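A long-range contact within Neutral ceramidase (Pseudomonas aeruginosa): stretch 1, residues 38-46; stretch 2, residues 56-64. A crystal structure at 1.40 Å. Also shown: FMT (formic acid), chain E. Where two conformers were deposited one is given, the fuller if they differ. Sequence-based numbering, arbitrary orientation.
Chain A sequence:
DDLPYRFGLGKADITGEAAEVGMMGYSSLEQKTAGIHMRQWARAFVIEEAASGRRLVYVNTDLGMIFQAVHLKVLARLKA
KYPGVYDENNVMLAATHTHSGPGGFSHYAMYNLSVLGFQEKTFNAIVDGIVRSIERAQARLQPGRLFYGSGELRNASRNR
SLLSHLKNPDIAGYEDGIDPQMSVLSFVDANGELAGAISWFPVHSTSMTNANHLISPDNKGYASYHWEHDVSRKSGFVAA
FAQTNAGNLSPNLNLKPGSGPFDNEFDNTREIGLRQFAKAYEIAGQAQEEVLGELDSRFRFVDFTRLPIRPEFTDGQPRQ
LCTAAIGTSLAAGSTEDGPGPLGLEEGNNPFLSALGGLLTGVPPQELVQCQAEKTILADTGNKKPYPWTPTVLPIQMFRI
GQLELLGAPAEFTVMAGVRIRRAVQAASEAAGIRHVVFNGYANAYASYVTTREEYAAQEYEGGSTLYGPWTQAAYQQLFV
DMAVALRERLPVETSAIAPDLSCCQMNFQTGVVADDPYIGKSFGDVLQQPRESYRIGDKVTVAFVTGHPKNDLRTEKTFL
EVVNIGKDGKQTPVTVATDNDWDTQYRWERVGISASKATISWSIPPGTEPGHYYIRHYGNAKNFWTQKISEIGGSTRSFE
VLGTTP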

# COMPACT_ATOMS: atom_id res chain seq x y z
N MET A 38 4.58 0.21 12.94
CA MET A 38 4.39 1.57 12.46
C MET A 38 3.01 1.66 11.82
O MET A 38 2.47 0.65 11.34
N ARG A 39 2.43 2.87 11.84
CA ARG A 39 1.10 3.05 11.28
C ARG A 39 1.15 3.07 9.74
O ARG A 39 2.22 3.19 9.13
N GLN A 40 -0.04 2.94 9.16
CA GLN A 40 -0.25 3.03 7.72
C GLN A 40 -0.81 4.40 7.36
O GLN A 40 -1.72 4.91 8.05
N TRP A 41 -0.29 4.99 6.28
CA TRP A 41 -0.67 6.36 5.89
C TRP A 41 -1.08 6.42 4.42
O TRP A 41 -0.61 5.60 3.57
N ALA A 42 -1.99 7.35 4.15
CA ALA A 42 -2.25 7.82 2.79
C ALA A 42 -1.48 9.13 2.63
O ALA A 42 -1.58 10.02 3.47
N ARG A 43 -0.74 9.22 1.54
CA ARG A 43 0.08 10.42 1.24
C ARG A 43 -0.44 10.97 -0.07
O ARG A 43 -0.36 10.29 -1.11
N ALA A 44 -0.99 12.17 -0.03
CA ALA A 44 -1.68 12.78 -1.17
C ALA A 44 -0.88 13.92 -1.74
O ALA A 44 -0.33 14.75 -0.98
N PHE A 45 -0.88 13.99 -3.08
CA PHE A 45 -0.11 15.01 -3.80
C PHE A 45 -1.08 15.64 -4.78
O PHE A 45 -1.46 15.02 -5.77
N VAL A 46 -1.49 16.85 -4.45
CA VAL A 46 -2.37 17.61 -5.34
C VAL A 46 -1.49 18.48 -6.21
O VAL A 46 -0.62 19.17 -5.67
N LEU A 56 -4.89 17.70 -10.57
CA LEU A 56 -4.79 16.26 -10.41
C LEU A 56 -4.49 15.96 -8.95
O LEU A 56 -3.86 16.77 -8.27
N VAL A 57 -4.91 14.79 -8.49
CA VAL A 57 -4.42 14.32 -7.19
C VAL A 57 -4.00 12.84 -7.30
O VAL A 57 -4.72 11.99 -7.86
N TYR A 58 -2.80 12.58 -6.78
CA TYR A 58 -2.25 11.24 -6.69
C TYR A 58 -2.08 10.89 -5.21
O TYR A 58 -1.57 11.71 -4.43
N VAL A 59 -2.62 9.74 -4.81
CA VAL A 59 -2.50 9.29 -3.42
C VAL A 59 -1.82 7.94 -3.38
O VAL A 59 -2.26 7.00 -4.06
N ASN A 60 -0.71 7.84 -2.63
CA ASN A 60 -0.11 6.53 -2.43
C ASN A 60 -0.39 6.06 -0.99
O ASN A 60 -0.31 6.86 -0.05
N THR A 61 -0.79 4.80 -0.84
CA THR A 61 -1.27 4.28 0.44
C THR A 61 -0.42 3.11 0.94
O THR A 61 0.02 2.23 0.15
N ASP A 62 -0.20 3.08 2.25
CA ASP A 62 0.50 1.97 2.90
C ASP A 62 -0.43 0.74 3.08
O ASP A 62 -0.74 0.34 4.21
N LEU A 63 -0.84 0.15 1.96
CA LEU A 63 -1.80 -0.95 1.93
C LEU A 63 -1.29 -2.04 1.00
O LEU A 63 -0.44 -1.78 0.13
N GLY A 64 -1.84 -3.25 1.12
CA GLY A 64 -1.51 -4.33 0.19
C GLY A 64 -1.95 -3.99 -1.22
O GLY A 64 -1.28 -4.32 -2.20

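Neighbouring antiparallel strands pack side by side, so their side chains meet across the sheet's two faces rather than interdigitating head-on, and small residues make room for branched ones. The pairing of strand 41-46 with strand 56-61 in neutral ceramidase illustrates this well. On one face lie Ala42, Ala44 and Val46, opposite Thr61, Val59 and Val57. The alanine methyls are short, and the valine branches reach in beside them: Val59 (t) reaches Ala42 CB with CG1 at 3.9 Å and Ala44 CB with CG2 at 3.8 Å, so its fork spans both methyls. Val57 (p) extends CG2 to within 3.7 Å of Val46 CG2, where two bulkier residues meet, and Thr61 (p) brings CG2 to 4.1 Å from Ala42 CB.

The other face carries larger groups. Phe45 (m) sets CD1 at the edge of the Tyr58 (t) ring, near its plane, 4.0 Å from Tyr58 CD1. Farther along, Arg43 (m, then t, t) is extended, and its end comes nearer the second stretch, where it meets Asp62.

Asp62 (m) is the prominent bump, its CA-to-CB bond pointing toward stretch 1 just beyond the strand, and it is the residue most covered by the contact. Its OD2 fits between backbone and guanidinium, accepting hydrogen bonds from Trp41 N at 2.9 Å and from Arg43 NH1 at 3.0 Å, the latter a salt bridge. Trp41 (m) leads its indole away, leaving CB 3.6 Å from Asp62 OD2.

The remaining space beside the arginine holds solvent. Water 1 accepts from Arg43 NH1 at 2.8 Å, while Asn60 (t) donates from ND2 to O2 of a formic acid molecule at 2.8 Å, probably a remnant of crystallisation, whose O1 lies 2.9 Å from Asp62 OD1.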

# COMPACT_ATOMS: atom_id res chain seq x y z
CB MET A 38 5.50 2.00 11.47
CG MET A 38 6.93 2.11 12.07
SD MET A 38 8.11 3.20 11.19
CE MET A 38 8.04 2.52 9.53
CB ARG A 39 0.45 4.33 11.81
CG ARG A 39 -0.04 4.14 13.26
CD ARG A 39 -0.98 5.29 13.75
NE ARG A 39 -1.50 4.89 15.07
CZ ARG A 39 -2.75 4.51 15.34
NH1 ARG A 39 -3.73 4.62 14.45
NH2 ARG A 39 -3.03 4.07 16.57
CB GLN A 40 -1.28 1.97 7.32
CG GLN A 40 -0.83 0.53 7.64
CD GLN A 40 -1.95 -0.45 7.41
OE1 GLN A 40 -2.05 -1.05 6.34
NE2 GLN A 40 -2.82 -0.57 8.36
CB TRP A 41 0.52 7.33 6.09
CG TRP A 41 0.97 7.29 7.54
CD1 TRP A 41 1.92 6.47 8.09
CD2 TRP A 41 0.45 8.10 8.61
NE1 TRP A 41 2.02 6.71 9.45
CE2 TRP A 41 1.12 7.70 9.79
CE3 TRP A 41 -0.52 9.09 8.68
CZ2 TRP A 41 0.85 8.28 11.03
CZ3 TRP A 41 -0.79 9.67 9.91
CH2 TRP A 41 -0.12 9.26 11.07
CB ALA A 42 -3.73 8.08 2.59
CB ARG A 43 1.56 10.01 1.13
CG ARG A 43 2.21 9.70 2.48
CD ARG A 43 3.65 9.17 2.34
NE ARG A 43 4.31 9.00 3.63
CZ ARG A 43 4.24 7.88 4.36
NH1 ARG A 43 3.56 6.84 3.90
NH2 ARG A 43 4.87 7.80 5.55
CB ALA A 44 -3.05 13.29 -0.76
CB PHE A 45 1.05 14.37 -4.56
CG PHE A 45 2.03 13.67 -3.67
CD1 PHE A 45 1.72 12.42 -3.12
CD2 PHE A 45 3.25 14.28 -3.33
CE1 PHE A 45 2.63 11.77 -2.28
CE2 PHE A 45 4.16 13.62 -2.48
CZ PHE A 45 3.85 12.37 -1.97
CB VAL A 46 -3.34 18.54 -4.52
CG1 VAL A 46 -4.17 19.38 -5.45
CG2 VAL A 46 -4.26 17.69 -3.67
CB LEU A 56 -3.63 15.73 -11.26
CG LEU A 56 -3.73 15.96 -12.78
CD1 LEU A 56 -2.43 15.51 -13.40
CD2 LEU A 56 -4.89 15.22 -13.40
CB VAL A 57 -5.43 14.60 -6.02
CG1 VAL A 57 -6.77 13.92 -6.24
CG2 VAL A 57 -4.81 14.22 -4.68
CB TYR A 58 -0.87 11.20 -7.39
CG TYR A 58 -0.10 9.95 -7.15
CD1 TYR A 58 0.82 9.85 -6.09
CD2 TYR A 58 -0.29 8.85 -7.97
CE1 TYR A 58 1.52 8.68 -5.84
CE2 TYR A 58 0.42 7.66 -7.76
CZ TYR A 58 1.32 7.58 -6.69
OH TYR A 58 2.01 6.41 -6.48
CB VAL A 59 -3.90 9.21 -2.68
CG1 VAL A 59 -3.71 8.88 -1.22
CG2 VAL A 59 -4.71 10.53 -2.83
CB ASN A 60 1.42 6.54 -2.70
CG ASN A 60 1.99 5.14 -2.90
OD1 ASN A 60 1.47 4.33 -3.67
ND2 ASN A 60 3.09 4.90 -2.24
CB THR A 61 -2.75 3.81 0.32
OG1 THR A 61 -2.84 2.72 -0.63
CG2 THR A 61 -3.69 5.00 -0.09
CB ASP A 62 1.05 2.42 4.27
CG ASP A 62 2.19 3.43 4.18
OD1 ASP A 62 3.10 3.27 3.35
OD2 ASP A 62 2.22 4.36 5.03
CB LEU A 63 -3.16 -0.48 1.38
CG LEU A 63 -3.84 0.61 2.22
CD1 LEU A 63 -5.05 1.14 1.52
CD2 LEU A 63 -4.22 0.04 3.59
C FMT E . 5.22 5.16 0.79
O1 FMT E . 5.28 4.50 1.88
O2 FMT E . 4.25 5.74 0.21
O HOH W 1 1.79 6.27 1.80